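PDB 4OUA: proteolytically activated form of PPO4 Tyrosinase from Agaricus bisporus var. bisporus H97, which catalyses the copper-dependent o-hydroxylation of monophenols and the oxidation of the resulting o-diphenols to o-quinones, the initial step of melanin synthesis. Local coordinates for residues P139-I151 with K158-F170. Sequence-based numbering, arbitrary orientation.
Sequences PPDEIIKLEQVKI and KITVRNPILRYSF
I151 gives up the most surface here, laying its CG1 against CG1 of I159 at 3.8 Å and turning its CD1 across V161, 3.7 Å from CG2. With CG1 between the backbone N and the carbonyl carbon (chi1 63°), the branch is set over the partner strand, where it meets I159 and V161; V149 lies on the same face, and helix 25-39 meets I151 through T29 and R33. Strands 148-152 and 158-162 form an antiparallel beta hairpin, whose hydrogen-bonded pairs are V149 with V161 and I151 with I159. On the other face, K150 and T160 lie side by side. Beyond the strands, L166 reaches back to the end of helix 141-144 and the turn after it: CD2 rests 3.4 Å from O of I143, and CD1 lies 3.6 Å from O of L146 and 3.8 Å from CD of E147. Were L166 replaced by an alanine, both methyl contacts would go, and a gap would probably open between the turn and residues 164-166. The E147 carboxylate meets the R167 guanidinium nearly coplanar, the planes 13° apart, in a salt bridge of two weak bonds; R167 also pairs with E199. Buried N163, just past the strand, ties its segment to that turn: ND2 donates to O of L146 at 3.0 Å, in the carbonyl plane, and N to O of E147 at 2.8 Å, while OD1 accepts from N of I165 at 2.9 Å, closing an Asx turn.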
loop_
_atom_site.group_PDB
_atom_site.type_symbol
_atom_site.label_atom_id
_atom_site.label_comp_id
_atom_site.label_asym_id
_atom_site.label_seq_id
_atom_site.Cartn_x
_atom_site.Cartn_y
_atom_site.Cartn_z
ATOM N N PRO A 139 3.688 15.148 1.517
ATOM C CA PRO A 139 3.014 14.826 0.256
ATOM C C PRO A 139 2.334 16.043 -0.359
ATOM O O PRO A 139 2.277 17.094 0.281
ATOM C CB PRO A 139 1.983 13.780 0.674
ATOM C CG PRO A 139 1.647 14.158 2.082
ATOM C CD PRO A 139 2.928 14.672 2.687
ATOM N N PRO A 140 1.829 15.902 -1.593
ATOM C CA PRO A 140 1.090 16.967 -2.280
ATOM C C PRO A 140 -0.197 17.335 -1.546
ATOM O O PRO A 140 -0.700 16.540 -0.753
ATOM C CB PRO A 140 0.784 16.354 -3.651
ATOM C CG PRO A 140 1.800 15.271 -3.823
ATOM C CD PRO A 140 2.012 14.720 -2.449
ATOM N N ASP A 141 -0.721 18.526 -1.812
ATOM C CA ASP A 141 -1.914 18.999 -1.121
ATOM C C ASP A 141 -3.123 18.125 -1.432
ATOM O O ASP A 141 -4.025 17.985 -0.606
ATOM C CB ASP A 141 -2.206 20.454 -1.492
ATOM C CG ASP A 141 -1.067 21.387 -1.128
ATOM O OD1 ASP A 141 -0.201 20.984 -0.322
ATOM O OD2 ASP A 141 -1.038 22.525 -1.641
ATOM N N GLU A 142 -3.134 17.535 -2.623
ATOM C CA GLU A 142 -4.231 16.671 -3.042
ATOM C C GLU A 142 -4.370 15.455 -2.133
ATOM O O GLU A 142 -5.437 14.850 -2.045
ATOM C CB GLU A 142 -4.031 16.210 -4.490
ATOM C CG GLU A 142 -4.115 17.316 -5.532
ATOM C CD GLU A 142 -2.863 18.167 -5.590
ATOM O OE1 GLU A 142 -2.000 18.021 -4.698
ATOM O OE2 GLU A 142 -2.741 18.981 -6.531
ATOM N N ILE A 143 -3.285 15.105 -1.452
ATOM C CA ILE A 143 -3.243 13.891 -0.650
ATOM C C ILE A 143 -3.504 14.150 0.829
ATOM O O ILE A 143 -4.004 13.278 1.540
ATOM C CB ILE A 143 -1.877 13.186 -0.793
ATOM C CG1 ILE A 143 -1.621 12.829 -2.256
ATOM C CG2 ILE A 143 -1.817 11.943 0.076
ATOM C CD1 ILE A 143 -2.687 11.936 -2.856
ATOM N N ILE A 144 -3.181 15.356 1.287
ATOM C CA ILE A 144 -3.151 15.626 2.720
ATOM C C ILE A 144 -3.985 16.831 3.161
ATOM O O ILE A 144 -4.389 16.909 4.321
ATOM C CB ILE A 144 -1.699 15.846 3.194
ATOM C CG1 ILE A 144 -1.614 15.800 4.720
ATOM C CG2 ILE A 144 -1.151 17.159 2.652
ATOM C CD1 ILE A 144 -2.075 14.489 5.312
ATOM N N LYS A 145 -4.249 17.764 2.249
ATOM C CA LYS A 145 -4.858 19.034 2.646
ATOM C C LYS A 145 -6.140 19.404 1.893
ATOM O O LYS A 145 -7.116 19.837 2.505
ATOM C CB LYS A 145 -3.833 20.164 2.490
ATOM C CG LYS A 145 -4.351 21.535 2.895
ATOM C CD LYS A 145 -3.210 22.511 3.144
ATOM C CE LYS A 145 -2.321 22.658 1.919
ATOM N NZ LYS A 145 -1.188 23.595 2.169
ATOM N N LEU A 146 -6.139 19.240 0.573
ATOM C CA LEU A 146 -7.257 19.693 -0.254
ATOM C C LEU A 146 -8.550 18.907 -0.024
ATOM O O LEU A 146 -8.666 17.751 -0.432
ATOM C CB LEU A 146 -6.878 19.624 -1.733
ATOM C CG LEU A 146 -5.833 20.632 -2.210
ATOM C CD1 LEU A 146 -5.481 20.385 -3.667
ATOM C CD2 LEU A 146 -6.338 22.051 -2.014
ATOM N N GLU A 147 -9.518 19.552 0.622
ATOM C CA GLU A 147 -10.840 18.964 0.828
ATOM C C GLU A 147 -11.543 18.715 -0.502
ATOM O O GLU A 147 -12.241 17.716 -0.668
ATOM C CB GLU A 147 -11.699 19.870 1.712
ATOM C CG GLU A 147 -11.294 19.883 3.174
ATOM C CD GLU A 147 -11.653 18.595 3.888
ATOM O OE1 GLU A 147 -12.458 17.812 3.337
ATOM O OE2 GLU A 147 -11.133 18.367 5.000
ATOM N N GLN A 148 -11.358 19.638 -1.440
ATOM C CA GLN A 148 -11.903 19.494 -2.784
ATOM C C GLN A 148 -10.755 19.417 -3.785
ATOM O O GLN A 148 -9.723 20.065 -3.604
ATOM C CB GLN A 148 -12.832 20.662 -3.122
ATOM C CG GLN A 148 -13.937 20.909 -2.099
ATOM C CD GLN A 148 -15.134 19.992 -2.285
ATOM O OE1 GLN A 148 -15.438 19.567 -3.400
ATOM N NE2 GLN A 148 -15.821 19.688 -1.189
ATOM N N VAL A 149 -10.929 18.622 -4.836
ATOM C CA VAL A 149 -9.884 18.455 -5.841
ATOM C C VAL A 149 -10.424 18.624 -7.258
ATOM O O VAL A 149 -11.564 18.266 -7.544
ATOM C CB VAL A 149 -9.206 17.074 -5.729
ATOM C CG1 VAL A 149 -8.412 16.970 -4.430
ATOM C CG2 VAL A 149 -10.239 15.961 -5.828
ATOM N N LYS A 150 -9.590 19.167 -8.138
ATOM C CA LYS A 150 -9.971 19.393 -9.528
ATOM C C LYS A 150 -9.800 18.141 -10.383
ATOM O O LYS A 150 -8.712 17.566 -10.456
ATOM C CB LYS A 150 -9.149 20.535 -10.130
ATOM C CG LYS A 150 -9.352 21.887 -9.472
ATOM C CD LYS A 150 -8.480 22.940 -10.141
ATOM C CE LYS A 150 -8.642 24.304 -9.493
ATOM N NZ LYS A 150 -7.743 25.315 -10.118
ATOM N N ILE A 151 -10.880 17.724 -11.034
ATOM C CA ILE A 151 -10.816 16.627 -11.988
ATOM C C ILE A 151 -11.537 17.013 -13.272
ATOM O O ILE A 151 -12.119 18.094 -13.367
ATOM C CB ILE A 151 -11.432 15.333 -11.421
ATOM C CG1 ILE A 151 -12.919 15.530 -11.130
ATOM C CG2 ILE A 151 -10.694 14.894 -10.169
ATOM C CD1 ILE A 151 -13.606 14.286 -10.612
ATOM N N LYS A 158 -13.848 20.911 -16.483
ATOM C CA LYS A 158 -13.144 20.725 -15.220
ATOM C C LYS A 158 -14.049 21.043 -14.037
ATOM O O LYS A 158 -14.606 22.137 -13.947
ATOM C CB LYS A 158 -11.887 21.596 -15.173
ATOM C CG LYS A 158 -10.930 21.362 -16.330
ATOM C CD LYS A 158 -10.537 19.896 -16.433
ATOM C CE LYS A 158 -9.603 19.652 -17.609
ATOM N NZ LYS A 158 -10.235 20.014 -18.909
ATOM N N ILE A 159 -14.194 20.081 -13.131
ATOM C CA ILE A 159 -15.012 20.271 -11.941
ATOM C C ILE A 159 -14.211 20.002 -10.673
ATOM O O ILE A 159 -13.077 19.525 -10.734
ATOM C CB ILE A 159 -16.241 19.354 -11.951
ATOM C CG1 ILE A 159 -15.843 17.930 -11.559
ATOM C CG2 ILE A 159 -16.911 19.385 -13.315
ATOM C CD1 ILE A 159 -17.020 16.999 -11.369
ATOM N N THR A 160 -14.806 20.309 -9.525
ATOM C CA THR A 160 -14.170 20.034 -8.242
ATOM C C THR A 160 -15.090 19.204 -7.357
ATOM O O THR A 160 -16.175 19.648 -6.978
ATOM C CB THR A 160 -13.781 21.329 -7.505
ATOM O OG1 THR A 160 -14.961 22.064 -7.161
ATOM C CG2 THR A 160 -12.884 22.192 -8.383
ATOM N N VAL A 161 -14.654 17.990 -7.040
ATOM C CA VAL A 161 -15.424 17.095 -6.186
ATOM C C VAL A 161 -14.670 16.846 -4.887
ATOM O O VAL A 161 -13.477 17.129 -4.796
ATOM C CB VAL A 161 -15.708 15.752 -6.881
ATOM C CG1 VAL A 161 -16.406 15.986 -8.208
ATOM C CG2 VAL A 161 -14.415 14.981 -7.087
ATOM N N ARG A 162 -15.367 16.322 -3.883
ATOM C CA ARG A 162 -14.745 16.079 -2.586
ATOM C C ARG A 162 -13.647 15.025 -2.699
ATOM O O ARG A 162 -13.751 14.080 -3.482
ATOM C CB ARG A 162 -15.791 15.661 -1.550
ATOM C CG ARG A 162 -16.510 14.353 -1.842
ATOM C CD ARG A 162 -17.626 14.131 -0.826
ATOM N NE ARG A 162 -18.231 12.806 -0.923
ATOM C CZ ARG A 162 -19.073 12.439 -1.884
ATOM N NH1 ARG A 162 -19.402 13.296 -2.841
ATOM N NH2 ARG A 162 -19.580 11.213 -1.894
ATOM N N ASN A 163 -12.591 15.208 -1.913
ATOM C CA ASN A 163 -11.411 14.356 -1.983
ATOM C C ASN A 163 -11.575 13.066 -1.187
ATOM O O ASN A 163 -11.655 13.097 0.041
ATOM C CB ASN A 163 -10.185 15.121 -1.485
ATOM C CG ASN A 163 -8.883 14.455 -1.875
ATOM O OD1 ASN A 163 -8.864 13.301 -2.308
ATOM N ND2 ASN A 163 -7.780 15.179 -1.722
ATOM N N PRO A 164 -11.621 11.923 -1.888
ATOM C CA PRO A 164 -11.751 10.612 -1.247
ATOM C C PRO A 164 -10.421 10.099 -0.699
ATOM O O PRO A 164 -10.388 9.076 -0.017
ATOM C CB PRO A 164 -12.252 9.721 -2.383
ATOM C CG PRO A 164 -11.660 10.332 -3.605
ATOM C CD PRO A 164 -11.623 11.821 -3.358
ATOM N N ILE A 165 -9.340 10.812 -0.997
ATOM C CA ILE A 165 -8.006 10.399 -0.575
ATOM C C ILE A 165 -7.731 10.759 0.884
ATOM O O ILE A 165 -6.947 10.090 1.557
ATOM C CB ILE A 165 -6.918 11.033 -1.468
ATOM C CG1 ILE A 165 -7.121 10.619 -2.925
ATOM C CG2 ILE A 165 -5.532 10.637 -0.993
ATOM C CD1 ILE A 165 -6.064 11.152 -3.866
ATOM N N LEU A 166 -8.381 11.812 1.370
ATOM C CA LEU A 166 -8.168 12.272 2.738
ATOM C C LEU A 166 -8.615 11.250 3.780
ATOM O O LEU A 166 -7.892 10.967 4.734
ATOM C CB LEU A 166 -8.895 13.598 2.976
ATOM C CG LEU A 166 -8.361 14.822 2.229
ATOM C CD1 LEU A 166 -9.041 16.085 2.725
ATOM C CD2 LEU A 166 -6.853 14.933 2.376
ATOM N N ARG A 167 -9.806 10.693 3.596
ATOM C CA ARG A 167 -10.387 9.816 4.604
ATOM C C ARG A 167 -11.445 8.889 4.019
ATOM O O ARG A 167 -12.047 9.194 2.991
ATOM C CB ARG A 167 -11.002 10.653 5.726
ATOM C CG ARG A 167 -12.161 11.525 5.256
ATOM C CD ARG A 167 -12.605 12.508 6.323
ATOM N NE ARG A 167 -11.557 13.467 6.659
ATOM C CZ ARG A 167 -11.357 14.615 6.021
ATOM N NH1 ARG A 167 -12.130 14.953 4.997
ATOM N NH2 ARG A 167 -10.379 15.427 6.403
ATOM N N TYR A 168 -11.666 7.758 4.681
ATOM C CA TYR A 168 -12.775 6.877 4.333
ATOM C C TYR A 168 -13.912 7.042 5.334
ATOM O O TYR A 168 -13.680 7.134 6.540
ATOM C CB TYR A 168 -12.329 5.415 4.289
ATOM C CG TYR A 168 -13.482 4.441 4.192
ATOM C CD1 TYR A 168 -14.240 4.348 3.031
ATOM C CD2 TYR A 168 -13.817 3.621 5.259
ATOM C CE1 TYR A 168 -15.299 3.463 2.937
ATOM C CE2 TYR A 168 -14.874 2.733 5.174
ATOM C CZ TYR A 168 -15.611 2.657 4.010
ATOM O OH TYR A 168 -16.664 1.776 3.920
ATOM N N SER A 169 -15.140 7.083 4.829
ATOM C CA SER A 169 -16.310 7.190 5.689
ATOM C C SER A 169 -16.965 5.827 5.864
ATOM O O SER A 169 -17.458 5.242 4.902
ATOM C CB SER A 169 -17.316 8.190 5.116
ATOM O OG SER A 169 -16.744 9.481 4.984
ATOM N N PHE A 170 -16.958 5.319 7.093
ATOM C CA PHE A 170 -17.581 4.034 7.385
ATOM C C PHE A 170 -19.097 4.117 7.230
ATOM O O PHE A 170 -19.719 5.104 7.625
ATOM C CB PHE A 170 -17.220 3.565 8.795
ATOM C CG PHE A 170 -15.774 3.190 8.961
ATOM C CD1 PHE A 170 -14.838 4.134 9.349
ATOM C CD2 PHE A 170 -15.352 1.890 8.734
ATOM C CE1 PHE A 170 -13.507 3.790 9.503
ATOM C CE2 PHE A 170 -14.024 1.539 8.886
ATOM C CZ PHE A 170 -13.099 2.490 9.271
#